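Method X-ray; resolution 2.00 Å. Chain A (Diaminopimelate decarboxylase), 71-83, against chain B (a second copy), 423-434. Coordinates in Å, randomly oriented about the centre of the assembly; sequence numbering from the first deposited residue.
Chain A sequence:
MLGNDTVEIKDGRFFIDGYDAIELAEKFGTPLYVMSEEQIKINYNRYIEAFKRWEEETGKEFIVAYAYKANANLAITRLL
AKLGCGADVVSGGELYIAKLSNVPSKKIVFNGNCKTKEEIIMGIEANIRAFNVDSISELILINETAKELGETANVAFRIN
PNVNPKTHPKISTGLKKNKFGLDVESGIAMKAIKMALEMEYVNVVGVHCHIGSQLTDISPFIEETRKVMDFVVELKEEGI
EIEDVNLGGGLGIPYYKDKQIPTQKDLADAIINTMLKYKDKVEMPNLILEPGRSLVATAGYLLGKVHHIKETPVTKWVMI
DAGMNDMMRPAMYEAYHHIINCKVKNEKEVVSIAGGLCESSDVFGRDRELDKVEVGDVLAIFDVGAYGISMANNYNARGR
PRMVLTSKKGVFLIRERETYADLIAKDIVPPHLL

Chain A, residues 71-83: NANLAITRLLAKL
Chain B (423-434) LIAKDIVPPHLL

The most unusual feature of this contact is that a chain terminus serves as a ligand: the C-terminal carboxylate of Leu B434, in the second copy of diaminopimelate decarboxylase, is held by two basic side chains one helical turn apart in chain A. Lys A82 NZ forms a salt bridge with Leu B434 OXT at 3.1 Å, while Arg A78 NH2 donates a weak hydrogen bond to Leu B434 O at 2.7 Å, its N-H...O angle only 127°. A water accepts from Lys A82 NZ (3.0 Å) and donates to Leu B434 O (2.8 Å). The better-aligned bond comes from Arg A78 NE to the backbone Leu B433 O, 2.9 Å and 161°; both oxygens, Leu B433 O and Leu B434 O, lie at the guanidinium edge, near its plane.

The general principle is that a helix can offer different chemistry along one face. Chain A is helical from Leu A74 to about Lys A82, with regular i to i+4 bonds such as Arg A78 N to Leu A74 O (3.0 Å). Asn A73 (chi1 t, phi/psi -59/134) caps its start, OD1 accepting from Ala A75 N at 2.9 Å and Ile A76 N at 3.3 Å. The free amide of Leu A74 instead donates its N-H across the interface, Leu A74 N to Asp B427 OD2 (2.9 Å, 159°), so this amide at the start of the helix is bonded to the other chain. Asp B427 (chi1 m, chi2 -3°) ends a type I turn begun at Ile B424, closed by Asp B427 N to Ile B424 O at 3.0 Å. Two waters reinforce it: one donates to Ala A72 O and Asp B427 OD2, both at 2.8 Å; the other accepts from Asn A73 ND2 (2.9 Å) and donates to Asp B427 OD1 (2.7 Å).

From there chain B runs extended alongside the helix, Ile B428 at -131/126 and Val B429 at -92/123, before a 3-10 segment from Pro B431 to Leu B433. Residue numbers rise together along the register: Leu A74 CA lies 5.8 Å from Asp B427 CA, Ala A75 CA 4.7 Å from Val B429 CA, and Leu A79 CA 6.1 Å from Leu B433 CA.

Apolar packing fills the middle. Leu A74 (t, p) places CG 3.6 Å from Val B429 CG2. Ala A75 points toward chain B, its CB 3.6 Å from Pro B430 CD, where the backbones come nearest. Leu B433 (m, t), the residue most covered here, brings CD1 within 4.1 Å of Leu A79 CB and 3.6 Å of Ala A75 O. Arg A78 (m, t, p, chi4 84°) and Lys A82 (m, t, t, m) both point CB toward chain B.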

# COMPACT_ATOMS: atom_id res chain seq x y z
N ASN A 71 -10.45 -1.59 9.65
CA ASN A 71 -9.60 -1.19 10.80
C ASN A 71 -9.78 -2.32 11.82
O ASN A 71 -10.87 -2.47 12.40
CB ASN A 71 -10.13 0.11 11.43
CG ASN A 71 -9.11 0.73 12.41
OD1 ASN A 71 -8.41 0.01 13.12
ND2 ASN A 71 -9.04 2.05 12.45
N ALA A 72 -8.74 -3.13 12.01
CA ALA A 72 -8.80 -4.24 12.97
C ALA A 72 -7.88 -4.01 14.17
O ALA A 72 -7.42 -4.98 14.79
CB ALA A 72 -8.45 -5.60 12.28
N ASN A 73 -7.60 -2.75 14.51
CA ASN A 73 -6.79 -2.45 15.68
C ASN A 73 -7.53 -3.07 16.90
O ASN A 73 -8.76 -2.91 17.07
CB ASN A 73 -6.59 -0.93 15.84
CG ASN A 73 -6.05 -0.58 17.22
OD1 ASN A 73 -6.81 -0.53 18.20
ND2 ASN A 73 -4.75 -0.38 17.33
N LEU A 74 -6.78 -3.77 17.77
CA LEU A 74 -7.42 -4.51 18.86
C LEU A 74 -8.28 -3.68 19.79
O LEU A 74 -9.30 -4.16 20.30
CB LEU A 74 -6.37 -5.32 19.69
CG LEU A 74 -6.89 -6.41 20.67
CD1 LEU A 74 -7.73 -7.44 19.88
CD2 LEU A 74 -5.66 -7.15 21.35
N ALA A 75 -7.91 -2.43 20.03
CA ALA A 75 -8.77 -1.63 20.92
C ALA A 75 -10.10 -1.29 20.19
O ALA A 75 -11.18 -1.30 20.80
CB ALA A 75 -8.08 -0.31 21.35
N ILE A 76 -9.99 -0.99 18.89
CA ILE A 76 -11.19 -0.61 18.11
C ILE A 76 -12.16 -1.80 18.03
O ILE A 76 -13.37 -1.63 18.19
CB ILE A 76 -10.81 -0.13 16.67
CG1 ILE A 76 -9.93 1.14 16.75
CG2 ILE A 76 -12.08 0.13 15.82
CD1 ILE A 76 -10.53 2.26 17.63
N THR A 77 -11.63 -3.00 17.75
CA THR A 77 -12.47 -4.18 17.65
C THR A 77 -13.03 -4.56 19.03
O THR A 77 -14.18 -5.01 19.14
CB THR A 77 -11.70 -5.39 17.00
OG1 THR A 77 -10.55 -5.71 17.78
CG2 THR A 77 -11.26 -5.05 15.57
N ARG A 78 -12.27 -4.35 20.11
CA ARG A 78 -12.83 -4.66 21.42
C ARG A 78 -13.94 -3.67 21.75
O ARG A 78 -14.94 -4.05 22.37
CB ARG A 78 -11.74 -4.68 22.54
CG ARG A 78 -10.90 -5.96 22.43
CD ARG A 78 -9.88 -6.19 23.54
NE ARG A 78 -10.54 -6.56 24.79
CZ ARG A 78 -10.94 -7.78 25.16
NH1 ARG A 78 -10.77 -8.87 24.39
NH2 ARG A 78 -11.51 -7.90 26.34
N LEU A 79 -13.76 -2.41 21.35
CA LEU A 79 -14.80 -1.39 21.57
C LEU A 79 -16.06 -1.85 20.86
O LEU A 79 -17.15 -1.94 21.47
CB LEU A 79 -14.36 -0.04 20.97
CG LEU A 79 -15.45 1.08 20.90
CD1 LEU A 79 -16.06 1.45 22.33
CD2 LEU A 79 -14.84 2.30 20.18
N LEU A 80 -15.92 -2.13 19.55
CA LEU A 80 -17.07 -2.57 18.78
C LEU A 80 -17.72 -3.85 19.36
O LEU A 80 -18.95 -3.91 19.45
CB LEU A 80 -16.72 -2.68 17.26
CG LEU A 80 -16.68 -1.26 16.66
CD1 LEU A 80 -15.90 -1.27 15.34
CD2 LEU A 80 -18.13 -0.78 16.47
N ALA A 81 -16.91 -4.82 19.83
CA ALA A 81 -17.48 -6.04 20.42
C ALA A 81 -18.33 -5.66 21.68
O ALA A 81 -19.44 -6.18 21.88
CB ALA A 81 -16.35 -7.02 20.87
N LYS A 82 -17.77 -4.81 22.52
CA LYS A 82 -18.47 -4.40 23.72
C LYS A 82 -19.77 -3.67 23.42
O LYS A 82 -20.69 -3.72 24.23
CB LYS A 82 -17.56 -3.53 24.59
CG LYS A 82 -16.52 -4.37 25.35
CD LYS A 82 -15.97 -3.52 26.48
CE LYS A 82 -14.84 -4.19 27.27
NZ LYS A 82 -15.27 -5.40 28.03
N LEU A 83 -19.88 -3.03 22.26
CA LEU A 83 -21.14 -2.39 21.89
C LEU A 83 -22.22 -3.39 21.41
O LEU A 83 -23.37 -3.00 21.23
CB LEU A 83 -20.91 -1.32 20.82
CG LEU A 83 -20.03 -0.14 21.22
CD1 LEU A 83 -19.84 0.82 20.05
CD2 LEU A 83 -20.69 0.59 22.41
N LEU B 423 0.56 -9.63 14.15
CA LEU B 423 -0.45 -8.66 13.63
C LEU B 423 -0.89 -7.65 14.66
O LEU B 423 -1.10 -6.45 14.32
CB LEU B 423 -1.72 -9.38 13.11
CG LEU B 423 -1.55 -10.33 11.88
CD1 LEU B 423 -2.88 -11.07 11.64
CD2 LEU B 423 -1.14 -9.52 10.63
N ILE B 424 -1.01 -8.10 15.91
CA ILE B 424 -1.47 -7.23 16.99
C ILE B 424 -0.39 -6.83 18.00
O ILE B 424 -0.70 -6.25 19.06
CB ILE B 424 -2.64 -7.93 17.79
CG1 ILE B 424 -2.21 -9.34 18.24
CG2 ILE B 424 -3.89 -8.00 16.93
CD1 ILE B 424 -3.26 -10.02 19.24
N ALA B 425 0.86 -7.04 17.62
CA ALA B 425 1.98 -6.77 18.53
C ALA B 425 2.23 -5.29 18.87
O ALA B 425 2.94 -5.00 19.82
CB ALA B 425 3.32 -7.45 17.98
N LYS B 426 1.62 -4.37 18.15
CA LYS B 426 1.76 -2.95 18.47
C LYS B 426 0.44 -2.41 19.02
O LYS B 426 0.39 -1.23 19.34
CB LYS B 426 2.12 -2.14 17.21
CG LYS B 426 3.49 -2.48 16.64
CD LYS B 426 4.59 -2.08 17.67
CE LYS B 426 5.95 -2.72 17.24
NZ LYS B 426 6.96 -2.17 18.07
N ASP B 427 -0.60 -3.23 19.15
CA ASP B 427 -1.92 -2.72 19.60
C ASP B 427 -2.02 -2.75 21.09
O ASP B 427 -1.52 -3.68 21.73
CB ASP B 427 -3.09 -3.53 19.00
CG ASP B 427 -3.15 -3.50 17.48
OD1 ASP B 427 -2.33 -2.81 16.83
OD2 ASP B 427 -4.08 -4.18 16.93
N ILE B 428 -2.68 -1.75 21.68
CA ILE B 428 -2.78 -1.71 23.14
C ILE B 428 -4.23 -1.48 23.52
O ILE B 428 -4.82 -0.48 23.10
CB ILE B 428 -2.02 -0.51 23.70
CG1 ILE B 428 -0.55 -0.50 23.21
CG2 ILE B 428 -2.05 -0.56 25.28
CD1 ILE B 428 0.25 -1.60 23.84
N VAL B 429 -4.78 -2.34 24.36
CA VAL B 429 -6.16 -2.20 24.76
C VAL B 429 -6.22 -1.35 26.05
O VAL B 429 -5.63 -1.73 27.07
CB VAL B 429 -6.81 -3.59 25.06
CG1 VAL B 429 -8.30 -3.42 25.58
CG2 VAL B 429 -6.81 -4.47 23.76
N PRO B 430 -6.96 -0.24 26.02
CA PRO B 430 -7.14 0.67 27.17
C PRO B 430 -7.92 -0.05 28.30
O PRO B 430 -8.75 -0.93 28.06
CB PRO B 430 -7.95 1.84 26.60
CG PRO B 430 -7.93 1.59 25.04
CD PRO B 430 -7.80 0.13 24.87
N PRO B 431 -7.69 0.35 29.55
CA PRO B 431 -8.37 -0.31 30.67
C PRO B 431 -9.87 -0.53 30.55
O PRO B 431 -10.37 -1.66 30.80
CB PRO B 431 -7.96 0.56 31.86
CG PRO B 431 -6.70 1.23 31.41
CD PRO B 431 -7.03 1.59 29.98
N HIS B 432 -10.64 0.48 30.14
CA HIS B 432 -12.09 0.24 30.05
C HIS B 432 -12.57 -0.68 28.89
O HIS B 432 -13.77 -1.03 28.79
CB HIS B 432 -12.84 1.60 29.97
CG HIS B 432 -12.60 2.34 28.68
ND1 HIS B 432 -11.41 2.95 28.38
CD2 HIS B 432 -13.43 2.58 27.64
CE1 HIS B 432 -11.51 3.55 27.20
NE2 HIS B 432 -12.73 3.33 26.73
N LEU B 433 -11.64 -1.10 28.03
CA LEU B 433 -11.96 -1.97 26.92
C LEU B 433 -11.44 -3.39 27.17
O LEU B 433 -11.55 -4.27 26.31
CB LEU B 433 -11.38 -1.39 25.59
CG LEU B 433 -11.99 0.01 25.25
CD1 LEU B 433 -11.49 0.54 23.87
CD2 LEU B 433 -13.52 -0.10 25.23
N LEU B 434 -10.83 -3.59 28.35
CA LEU B 434 -10.35 -4.89 28.74
C LEU B 434 -11.57 -5.76 29.02
O LEU B 434 -11.53 -7.02 28.88
CB LEU B 434 -9.49 -4.79 30.00
CG LEU B 434 -8.08 -4.38 29.56
CD1 LEU B 434 -7.29 -4.08 30.78
CD2 LEU B 434 -7.48 -5.50 28.76
OXT LEU B 434 -12.58 -5.16 29.46
O HOH W 1 -4.62 -5.02 14.31
O HOH W 2 -3.30 -1.12 14.94
O HOH W 3 -14.10 -8.06 28.94